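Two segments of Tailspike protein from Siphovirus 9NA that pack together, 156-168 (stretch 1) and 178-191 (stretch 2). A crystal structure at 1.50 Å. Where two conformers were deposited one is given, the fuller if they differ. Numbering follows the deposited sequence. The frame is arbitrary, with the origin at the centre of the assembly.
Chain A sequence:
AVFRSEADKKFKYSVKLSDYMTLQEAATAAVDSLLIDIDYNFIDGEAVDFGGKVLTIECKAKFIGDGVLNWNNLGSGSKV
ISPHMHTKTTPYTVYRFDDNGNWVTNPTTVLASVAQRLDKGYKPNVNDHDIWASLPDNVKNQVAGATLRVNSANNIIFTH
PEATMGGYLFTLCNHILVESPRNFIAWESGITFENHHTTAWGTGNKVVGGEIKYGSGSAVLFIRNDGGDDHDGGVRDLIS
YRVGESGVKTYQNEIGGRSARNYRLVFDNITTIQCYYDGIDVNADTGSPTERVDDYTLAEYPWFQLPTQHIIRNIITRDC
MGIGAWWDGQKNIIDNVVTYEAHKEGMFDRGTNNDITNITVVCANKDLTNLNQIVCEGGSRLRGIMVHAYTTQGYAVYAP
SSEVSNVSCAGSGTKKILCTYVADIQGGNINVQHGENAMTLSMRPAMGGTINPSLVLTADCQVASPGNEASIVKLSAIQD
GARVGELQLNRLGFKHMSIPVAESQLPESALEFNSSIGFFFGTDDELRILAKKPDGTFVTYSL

Stretch 1, residues 156-168: IIFTHPEATMGGY
Stretch 2 (178-191) VESPRNFIAWESGI

Residues 156-168 and 178-191 run parallel and bury 1048 Å². Extended backbone at 156-159 (phi/psi near -110/130) pairs Phe158 with Val178 and Thr159 with Glu179, CA atoms 4.8 and 4.9 Å apart. Both chains then turn through left-handed residues, His160 (51/47) and Ser180 (53/57), each followed by a proline. The register shifts by one before the second ladder, where Ala163 pairs with Phe184 (CA-CA 4.5 Å) and Thr164 with Ile185 (CA-CA 4.9 Å); stretch 2 has one more residue here, and Asn183 is left-handed (44/49). After a corner at Thr164 and Met165 (56/58), Gly166 and Gly167 are almost fully extended, and Tyr168 pairs with Ile191 (CA-CA 5.0 Å).

Glu179 N donates to Phe158 O (2.9 Å), His160 N to Glu179 O (2.8 Å) and Arg182 N to Pro161 O (3.0 Å). Ala163 N reaches Asn183 O (3.1 Å), while Ile185 N returns to Ala163 O (2.8 Å). Ile185 O accepts from Gly166 N (3.3 Å) and, weakly, from Met165 N (2.8 Å). Trp187 N donates weakly to Gly166 O (3.1 Å). Tyr168 N to Gly190 O (3.0 Å) closes the series. Gly167 suits its place because a CB there would lie 3.0 Å from Gly190 O.

Within the pairs Phe158-Val178, Ala163-Phe184 and Tyr168-Ile191 the CA-to-CB bonds share a side, though the end of Phe158 leads away. Pro161 CG packs on Val178 CG1 (3.6 Å; Val178 chi1 t). The small Ala163 lets its CB sit over the Phe184 ring, 4.0 Å from the centroid; Phe184 has chi1 t, chi2 123°. Tyr168 (m, chi2 -95°) meets that ring rim to rim, CE2 to Phe184 CE1 at 3.6 Å with planes at 48°, and its OH donates to Glu162 O (2.7 Å). Tyr168 CB contacts Ile191 CD1 (3.7 Å; Ile191 m, m).

Thr159-Glu179 and Thr164-Ile185 point to the opposite side of their ladders. Met165 (m, m, t) points its CB away overall, yet its CE meets Ile185 CG2 (3.8 Å; Ile185 m, t), and its CB lies 4.1 Å from CE3 of Trp187 (t, chi2 -125°).

Polar partners gather at OE2 of buried Glu162 (m, t, chi3 -12°). Asn183 ND2 (chi1 m) donates to Glu162 OE2 (3.0 Å), and Arg182 NH1 (p, t, m, chi4 -86°) forms a long salt bridge to Glu162 OE2 (3.7 Å), out of the guanidinium plane. One water links Glu162 OE2, Arg182 NH1 and His160 O.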

ATOM      1  N   ILE A 156     -18.726  23.726  -5.849  1.00 10.85           N
ATOM      2  CA  ILE A 156     -18.270  24.003  -7.238  1.00 10.85           C
ATOM      3  C   ILE A 156     -17.286  22.948  -7.618  1.00 10.59           C
ATOM      4  O   ILE A 156     -16.390  22.596  -6.818  1.00 11.78           O
ATOM      5  CB  ILE A 156     -17.581  25.403  -7.367  1.00 10.45           C
ATOM      6  CG1 ILE A 156     -18.381  26.484  -6.609  1.00 11.56           C
ATOM      7  CG2 ILE A 156     -17.349  25.714  -8.856  1.00 12.36           C
ATOM      8  CD1 ILE A 156     -19.761  26.827  -7.193  1.00 11.36           C
ATOM      9  N   ILE A 157     -17.422  22.425  -8.835  1.00 10.35           N
ATOM     10  CA  ILE A 157     -16.433  21.454  -9.314  1.00 10.45           C
ATOM     11  C   ILE A 157     -15.583  22.092 -10.401  1.00 10.53           C
ATOM     12  O   ILE A 157     -16.132  22.659 -11.343  1.00 11.52           O
ATOM     13  CB  ILE A 157     -17.141  20.137  -9.855  1.00 10.21           C
ATOM     14  CG1 ILE A 157     -18.030  19.506  -8.760  1.00 12.06           C
ATOM     15  CG2 ILE A 157     -16.084  19.139 -10.394  1.00 11.80           C
ATOM     16  CD1 ILE A 157     -18.828  18.310  -9.239  1.00 12.26           C
ATOM     17  N   PHE A 158     -14.260  21.997 -10.261  1.00 10.38           N
ATOM     18  CA  PHE A 158     -13.322  22.381 -11.316  1.00 10.93           C
ATOM     19  C   PHE A 158     -12.762  21.101 -11.909  1.00 11.33           C
ATOM     20  O   PHE A 158     -12.227  20.278 -11.163  1.00 12.71           O
ATOM     21  CB  PHE A 158     -12.151  23.215 -10.728  1.00 10.50           C
ATOM     22  CG  PHE A 158     -12.442  24.686 -10.598  1.00 10.28           C
ATOM     23  CD1 PHE A 158     -13.488  25.143  -9.791  1.00 11.82           C
ATOM     24  CD2 PHE A 158     -11.622  25.612 -11.235  1.00 12.56           C
ATOM     25  CE1 PHE A 158     -13.776  26.547  -9.692  1.00 11.86           C
ATOM     26  CE2 PHE A 158     -11.883  27.003 -11.130  1.00 12.62           C
ATOM     27  CZ  PHE A 158     -12.972  27.468 -10.327  1.00 11.33           C
ATOM     28  N   THR A 159     -12.821  20.951 -13.219  1.00 10.40           N
ATOM     29  CA  THR A 159     -12.214  19.806 -13.863  1.00 10.64           C
ATOM     30  C   THR A 159     -11.030  20.177 -14.738  1.00 11.33           C
ATOM     31  O   THR A 159     -11.090  21.054 -15.562  1.00 12.28           O
ATOM     32  CB  THR A 159     -13.237  18.956 -14.652  1.00 10.60           C
ATOM     33  OG1 THR A 159     -13.821  19.693 -15.748  1.00 11.26           O
ATOM     34  CG2 THR A 159     -14.333  18.511 -13.713  1.00 12.98           C
ATOM     35  N   HIS A 160      -9.946  19.458 -14.521  1.00 10.57           N
ATOM     36  CA  HIS A 160      -8.728  19.624 -15.317  1.00  9.71           C
ATOM     37  C   HIS A 160      -8.223  21.054 -15.437  1.00 11.09           C
ATOM     38  O   HIS A 160      -7.882  21.522 -16.524  1.00 10.95           O
ATOM     39  CB  HIS A 160      -8.895  18.994 -16.710  1.00 10.78           C
ATOM     40  CG  HIS A 160      -9.452  17.599 -16.684  1.00 10.37           C
ATOM     41  ND1 HIS A 160     -10.733  17.287 -17.110  1.00 12.65           N
ATOM     42  CD2 HIS A 160      -8.886  16.431 -16.304  1.00 11.04           C
ATOM     43  CE1 HIS A 160     -10.932  15.983 -16.985  1.00 11.34           C
ATOM     44  NE2 HIS A 160      -9.826  15.442 -16.490  1.00 12.04           N
ATOM     45  N   PRO A 161      -8.150  21.775 -14.322  1.00 10.19           N
ATOM     46  CA  PRO A 161      -7.599  23.125 -14.420  1.00 11.09           C
ATOM     47  C   PRO A 161      -6.132  23.149 -14.768  1.00 10.91           C
ATOM     48  O   PRO A 161      -5.384  22.291 -14.327  1.00 10.87           O
ATOM     49  CB  PRO A 161      -7.833  23.694 -13.028  1.00 11.60           C
ATOM     50  CG  PRO A 161      -7.729  22.466 -12.101  1.00 10.98           C
ATOM     51  CD  PRO A 161      -8.460  21.398 -12.929  1.00 10.70           C
ATOM     52  N   GLU A 162      -5.738  24.187 -15.486  1.00 10.90           N
ATOM     53  CA  GLU A 162      -4.348  24.377 -15.934  1.00 11.39           C
ATOM     54  C   GLU A 162      -3.813  25.730 -15.478  1.00 11.84           C
ATOM     55  O   GLU A 162      -4.586  26.598 -15.026  1.00 11.75           O
ATOM     56  CB  GLU A 162      -4.297  24.345 -17.474  1.00 12.08           C
ATOM     57  CG  GLU A 162      -4.972  23.132 -18.095  1.00 12.92           C
ATOM     58  CD  GLU A 162      -4.723  22.984 -19.590  1.00 15.45           C
ATOM     59  OE1 GLU A 162      -4.206  23.921 -20.255  1.00 19.13           O
ATOM     60  OE2 GLU A 162      -5.042  21.909 -20.130  1.00 14.75           O
ATOM     61  N   ALA A 163      -2.510  25.946 -15.628  1.00 11.11           N
ATOM     62  CA  ALA A 163      -1.923  27.261 -15.308  1.00 11.42           C
ATOM     63  C   ALA A 163      -0.543  27.388 -15.937  1.00 12.00           C
ATOM     64  O   ALA A 163       0.187  26.402 -16.039  1.00 12.32           O
ATOM     65  CB  ALA A 163      -1.776  27.421 -13.790  1.00 11.86           C
ATOM     66  N   THR A 164      -0.181  28.612 -16.277  1.00 12.32           N
ATOM     67  CA  THR A 164       1.181  28.910 -16.713  1.00 12.37           C
ATOM     68  C   THR A 164       1.612  30.113 -15.886  1.00 12.09           C
ATOM     69  O   THR A 164       1.248  31.247 -16.187  1.00 12.01           O
ATOM     70  CB  THR A 164       1.259  29.201 -18.227  1.00 12.82           C
ATOM     71  OG1 THR A 164       0.713  28.095 -18.961  1.00 14.34           O
ATOM     72  CG2 THR A 164       2.728  29.412 -18.678  1.00 14.66           C
ATOM     73  N   MET A 165       2.346  29.835 -14.813  1.00 11.90           N
ATOM     74  CA  MET A 165       2.677  30.832 -13.809  1.00 11.89           C
ATOM     75  C   MET A 165       1.372  31.456 -13.270  1.00 12.05           C
ATOM     76  O   MET A 165       1.156  32.670 -13.335  1.00 12.30           O
ATOM     77  CB  MET A 165       3.656  31.897 -14.369  1.00 12.77           C
ATOM     78  CG  MET A 165       4.954  31.306 -14.865  1.00 13.53           C
ATOM     79  SD  MET A 165       5.957  30.564 -13.557  1.00 14.44           S
ATOM     80  CE  MET A 165       7.277  29.772 -14.526  1.00 14.29           C
ATOM     81  N   GLY A 166       0.499  30.592 -12.738  1.00 11.96           N
ATOM     82  CA  GLY A 166      -0.820  30.987 -12.269  1.00 11.50           C
ATOM     83  C   GLY A 166      -1.293  29.999 -11.224  1.00 11.46           C
ATOM     84  O   GLY A 166      -0.646  28.983 -10.927  1.00 11.86           O
ATOM     85  N   GLY A 167      -2.458  30.267 -10.688  1.00 11.38           N
ATOM     86  CA  GLY A 167      -3.041  29.384  -9.681  1.00 10.80           C
ATOM     87  C   GLY A 167      -4.440  29.770  -9.309  1.00 11.45           C
ATOM     88  O   GLY A 167      -5.014  30.714  -9.884  1.00 12.01           O
ATOM     89  N   TYR A 168      -4.967  29.064  -8.318  1.00 11.08           N
ATOM     90  CA  TYR A 168      -6.369  29.137  -7.941  1.00 10.54           C
ATOM     91  C   TYR A 168      -6.474  29.339  -6.449  1.00 11.59           C
ATOM     92  O   TYR A 168      -5.937  28.541  -5.645  1.00 12.34           O
ATOM     93  CB  TYR A 168      -7.135  27.857  -8.350  1.00 10.45           C
ATOM     94  CG  TYR A 168      -7.118  27.676  -9.856  1.00 11.20           C
ATOM     95  CD1 TYR A 168      -8.179  28.128 -10.649  1.00 10.21           C
ATOM     96  CD2 TYR A 168      -6.021  27.073 -10.494  1.00 11.99           C
ATOM     97  CE1 TYR A 168      -8.139  27.986 -12.028  1.00 10.39           C
ATOM     98  CE2 TYR A 168      -5.972  26.934 -11.866  1.00 11.43           C
ATOM     99  CZ  TYR A 168      -7.025  27.403 -12.634  1.00 11.08           C
ATOM    100  OH  TYR A 168      -6.999  27.243 -13.998  1.00 11.68           O
ATOM    101  N   VAL A 178     -11.635  19.934  -6.811  1.00 10.34           N
ATOM    102  CA  VAL A 178     -10.759  20.178  -7.954  1.00 10.35           C
ATOM    103  C   VAL A 178     -10.220  18.849  -8.456  1.00 11.08           C
ATOM    104  O   VAL A 178      -9.455  18.173  -7.738  1.00 11.92           O
ATOM    105  CB  VAL A 178      -9.583  21.117  -7.598  1.00 11.29           C
ATOM    106  CG1 VAL A 178      -8.775  21.464  -8.858  1.00 11.62           C
ATOM    107  CG2 VAL A 178     -10.091  22.358  -6.895  1.00 12.55           C
ATOM    108  N   GLU A 179     -10.641  18.452  -9.652  1.00  9.82           N
ATOM    109  CA  GLU A 179     -10.213  17.169 -10.217  1.00  9.94           C
ATOM    110  C   GLU A 179      -9.086  17.365 -11.214  1.00 10.39           C
ATOM    111  O   GLU A 179      -9.192  18.180 -12.134  1.00 12.13           O
ATOM    112  CB  GLU A 179     -11.359  16.471 -10.941  1.00 10.61           C
ATOM    113  CG  GLU A 179     -12.426  15.954  -9.943  1.00 11.31           C
ATOM    114  CD  GLU A 179     -13.587  15.204 -10.600  1.00 12.16           C
ATOM    115  OE1 GLU A 179     -13.919  15.490 -11.782  1.00 14.08           O
ATOM    116  OE2 GLU A 179     -14.213  14.375  -9.902  1.00 13.98           O
ATOM    117  N   SER A 180      -8.004  16.616 -11.003  1.00  9.88           N
ATOM    118  CA  SER A 180      -6.947  16.468 -12.004  0.50 10.48           C
ATOM    119  C   SER A 180      -6.349  17.774 -12.563  1.00 10.54           C
ATOM    120  O   SER A 180      -6.329  17.977 -13.787  1.00 10.90           O
ATOM    121  CB  SER A 180      -7.434  15.569 -13.148  0.50 10.84           C
ATOM    122  OG  SER A 180      -6.392  15.399 -14.080  0.50 10.96           O
ATOM    123  N   PRO A 181      -5.812  18.642 -11.677  1.00 10.47           N
ATOM    124  CA  PRO A 181      -4.992  19.730 -12.233  1.00 11.46           C
ATOM    125  C   PRO A 181      -3.932  19.131 -13.173  1.00 11.51           C
ATOM    126  O   PRO A 181      -3.362  18.058 -12.887  1.00 12.02           O
ATOM    127  CB  PRO A 181      -4.318  20.337 -10.984  1.00 12.28           C
ATOM    128  CG  PRO A 181      -4.390  19.227  -9.911  1.00 11.38           C
ATOM    129  CD  PRO A 181      -5.708  18.528 -10.204  1.00  9.59           C
ATOM    130  N   ARG A 182      -3.652  19.823 -14.277  1.00 11.22           N
ATOM    131  CA  ARG A 182      -2.701  19.294 -15.265  1.00 10.90           C
ATOM    132  C   ARG A 182      -2.240  20.412 -16.172  1.00 11.18           C
ATOM    133  O   ARG A 182      -2.892  21.462 -16.196  1.00 11.31           O
ATOM    134  CB  ARG A 182      -3.379  18.196 -16.084  1.00 10.72           C
ATOM    135  CG  ARG A 182      -4.685  18.614 -16.802  1.00 11.84           C
ATOM    136  CD  ARG A 182      -5.394  17.365 -17.413  1.00 12.33           C
ATOM    137  NE  ARG A 182      -4.631  16.779 -18.505  1.00 12.20           N
ATOM    138  CZ  ARG A 182      -4.717  17.180 -19.775  1.00 12.83           C
ATOM    139  NH1 ARG A 182      -5.495  18.227 -20.108  1.00 12.76           N
ATOM    140  NH2 ARG A 182      -3.963  16.590 -20.709  1.00 14.35           N
ATOM    141  N   ASN A 183      -1.116  20.219 -16.878  1.00 11.65           N
ATOM    142  CA  ASN A 183      -0.482  21.356 -17.551  1.00 12.05           C
ATOM    143  C   ASN A 183      -0.438  22.573 -16.615  1.00 12.05           C
ATOM    144  O   ASN A 183      -0.877  23.685 -16.981  1.00 12.26           O
ATOM    145  CB  ASN A 183      -1.229  21.694 -18.838  1.00 12.70           C
ATOM    146  CG  ASN A 183      -1.356  20.505 -19.761  1.00 13.38           C
ATOM    147  OD1 ASN A 183      -0.366  19.851 -20.073  1.00 18.15           O
ATOM    148  ND2 ASN A 183      -2.587  20.231 -20.234  1.00 13.96           N
ATOM    149  N   PHE A 184       0.034  22.330 -15.393  1.00 11.59           N
ATOM    150  CA  PHE A 184      -0.160  23.263 -14.278  1.00 11.95           C
ATOM    151  C   PHE A 184       1.194  23.699 -13.709  1.00 10.43           C
ATOM    152  O   PHE A 184       1.820  22.978 -12.919  1.00 11.56           O
ATOM    153  CB  PHE A 184      -1.042  22.582 -13.227  1.00 12.53           C
ATOM    154  CG  PHE A 184      -1.647  23.503 -12.198  1.00 11.38           C
ATOM    155  CD1 PHE A 184      -3.030  23.545 -12.026  1.00 11.60           C
ATOM    156  CD2 PHE A 184      -0.847  24.345 -11.403  1.00 12.69           C
ATOM    157  CE1 PHE A 184      -3.615  24.380 -11.038  1.00 10.91           C
ATOM    158  CE2 PHE A 184      -1.417  25.203 -10.434  1.00 11.15           C
ATOM    159  CZ  PHE A 184      -2.796  25.220 -10.232  1.00 11.66           C
ATOM    160  N   ILE A 185       1.657  24.872 -14.150  1.00 11.82           N
ATOM    161  CA  ILE A 185       2.883  25.487 -13.637  1.00 12.45           C
ATOM    162  C   ILE A 185       2.406  26.592 -12.696  1.00 12.09           C
ATOM    163  O   ILE A 185       1.827  27.617 -13.160  1.00 12.22           O
ATOM    164  CB  ILE A 185       3.730  26.037 -14.778  1.00 13.29           C
ATOM    165  CG1 ILE A 185       4.055  24.916 -15.778  1.00 14.35           C
ATOM    166  CG2 ILE A 185       4.984  26.713 -14.226  1.00 13.90           C
ATOM    167  CD1 ILE A 185       4.425  25.407 -17.129  1.00 20.96           C
ATOM    168  N   ALA A 186       2.564  26.376 -11.386  1.00 12.20           N
ATOM    169  CA  ALA A 186       1.991  27.258 -10.370  1.00 11.14           C
ATOM    170  C   ALA A 186       2.736  28.581 -10.243  1.00 11.72           C
ATOM    171  O   ALA A 186       3.868  28.735 -10.754  1.00 12.88           O
ATOM    172  CB  ALA A 186       1.980  26.505  -9.018  1.00 11.47           C
ATOM    173  N   TRP A 187       2.088  29.551  -9.601  1.00 12.45           N
ATOM    174  CA  TRP A 187       2.742  30.850  -9.317  1.00 12.33           C
ATOM    175  C   TRP A 187       3.206  30.920  -7.835  1.00 12.89           C
ATOM    176  O   TRP A 187       4.400  31.049  -7.562  1.00 12.81           O
ATOM    177  CB  TRP A 187       1.769  31.982  -9.656  1.00 13.48           C
ATOM    178  CG  TRP A 187       2.310  33.344  -9.336  1.00 14.80           C
ATOM    179  CD1 TRP A 187       1.718  34.310  -8.548  1.00 14.75           C
ATOM    180  CD2 TRP A 187       3.545  33.916  -9.808  1.00 14.11           C
ATOM    181  NE1 TRP A 187       2.513  35.440  -8.513  1.00 15.43           N
ATOM    182  CE2 TRP A 187       3.629  35.230  -9.279  1.00 15.67           C
ATOM    183  CE3 TRP A 187       4.570  33.457 -10.647  1.00 15.24           C
ATOM    184  CZ2 TRP A 187       4.714  36.083  -9.550  1.00 14.68           C
ATOM    185  CZ3 TRP A 187       5.636  34.277 -10.900  1.00 16.91           C
ATOM    186  CH2 TRP A 187       5.699  35.596 -10.374  1.00 16.01           C
ATOM    187  N   GLU A 188       2.256  30.784  -6.913  1.00 12.92           N
ATOM    188  CA  GLU A 188       2.517  30.728  -5.483  1.00 13.44           C
ATOM    189  C   GLU A 188       2.157  29.298  -5.041  1.00 13.50           C
ATOM    190  O   GLU A 188       2.765  28.337  -5.543  1.00 13.42           O
ATOM    191  CB  GLU A 188       1.759  31.862  -4.755  1.00 13.69           C
ATOM    192  CG  GLU A 188       2.364  33.206  -5.104  1.00 17.42           C
ATOM    193  CD  GLU A 188       1.533  34.412  -4.725  1.00 22.79           C
ATOM    194  OE1 GLU A 188       2.143  35.373  -4.223  1.00 27.83           O
ATOM    195  OE2 GLU A 188       0.303  34.436  -4.979  1.00 24.26           O
ATOM    196  N   SER A 189       1.222  29.131  -4.120  1.00 12.70           N
ATOM    197  CA  SER A 189       0.673  27.788  -3.908  1.00 11.87           C
ATOM    198  C   SER A 189      -0.274  27.472  -5.074  1.00 12.78           C
ATOM    199  O   SER A 189      -0.957  28.353  -5.572  1.00 12.40           O
ATOM    200  CB  SER A 189      -0.025  27.697  -2.562  1.00 12.87           C
ATOM    201  OG  SER A 189       0.918  27.711  -1.510  1.00 13.71           O
ATOM    202  N   GLY A 190      -0.300  26.222  -5.529  1.00 12.32           N
ATOM    203  CA  GLY A 190      -1.123  25.907  -6.724  1.00 12.19           C
ATOM    204  C   GLY A 190      -2.623  26.070  -6.493  1.00 12.13           C
ATOM    205  O   GLY A 190      -3.306  26.826  -7.218  1.00 12.51           O
ATOM    206  N   ILE A 191      -3.133  25.378  -5.476  1.00 11.64           N
ATOM    207  CA  ILE A 191      -4.530  25.498  -5.093  1.00 11.21           C
ATOM    208  C   ILE A 191      -4.565  25.828  -3.626  1.00 11.44           C
ATOM    209  O   ILE A 191      -3.957  25.094  -2.818  1.00 12.41           O
ATOM    210  CB  ILE A 191      -5.289  24.155  -5.290  1.00 10.38           C
ATOM    211  CG1 ILE A 191      -5.216  23.647  -6.745  1.00 14.42           C
ATOM    212  CG2 ILE A 191      -6.750  24.303  -4.799  1.00 12.82           C
ATOM    213  CD1 ILE A 191      -5.876  24.423  -7.704  1.00 17.95           C
TER
HETATM  214  O   HOH W   1      -6.981  20.436 -18.991  1.00 13.31           O
HETATM  215  O   HOH W   2       0.729  25.222 -18.710  1.00 16.56           O
HETATM  216  O   HOH W   3      -3.439  29.227  -4.728  1.00 13.47           O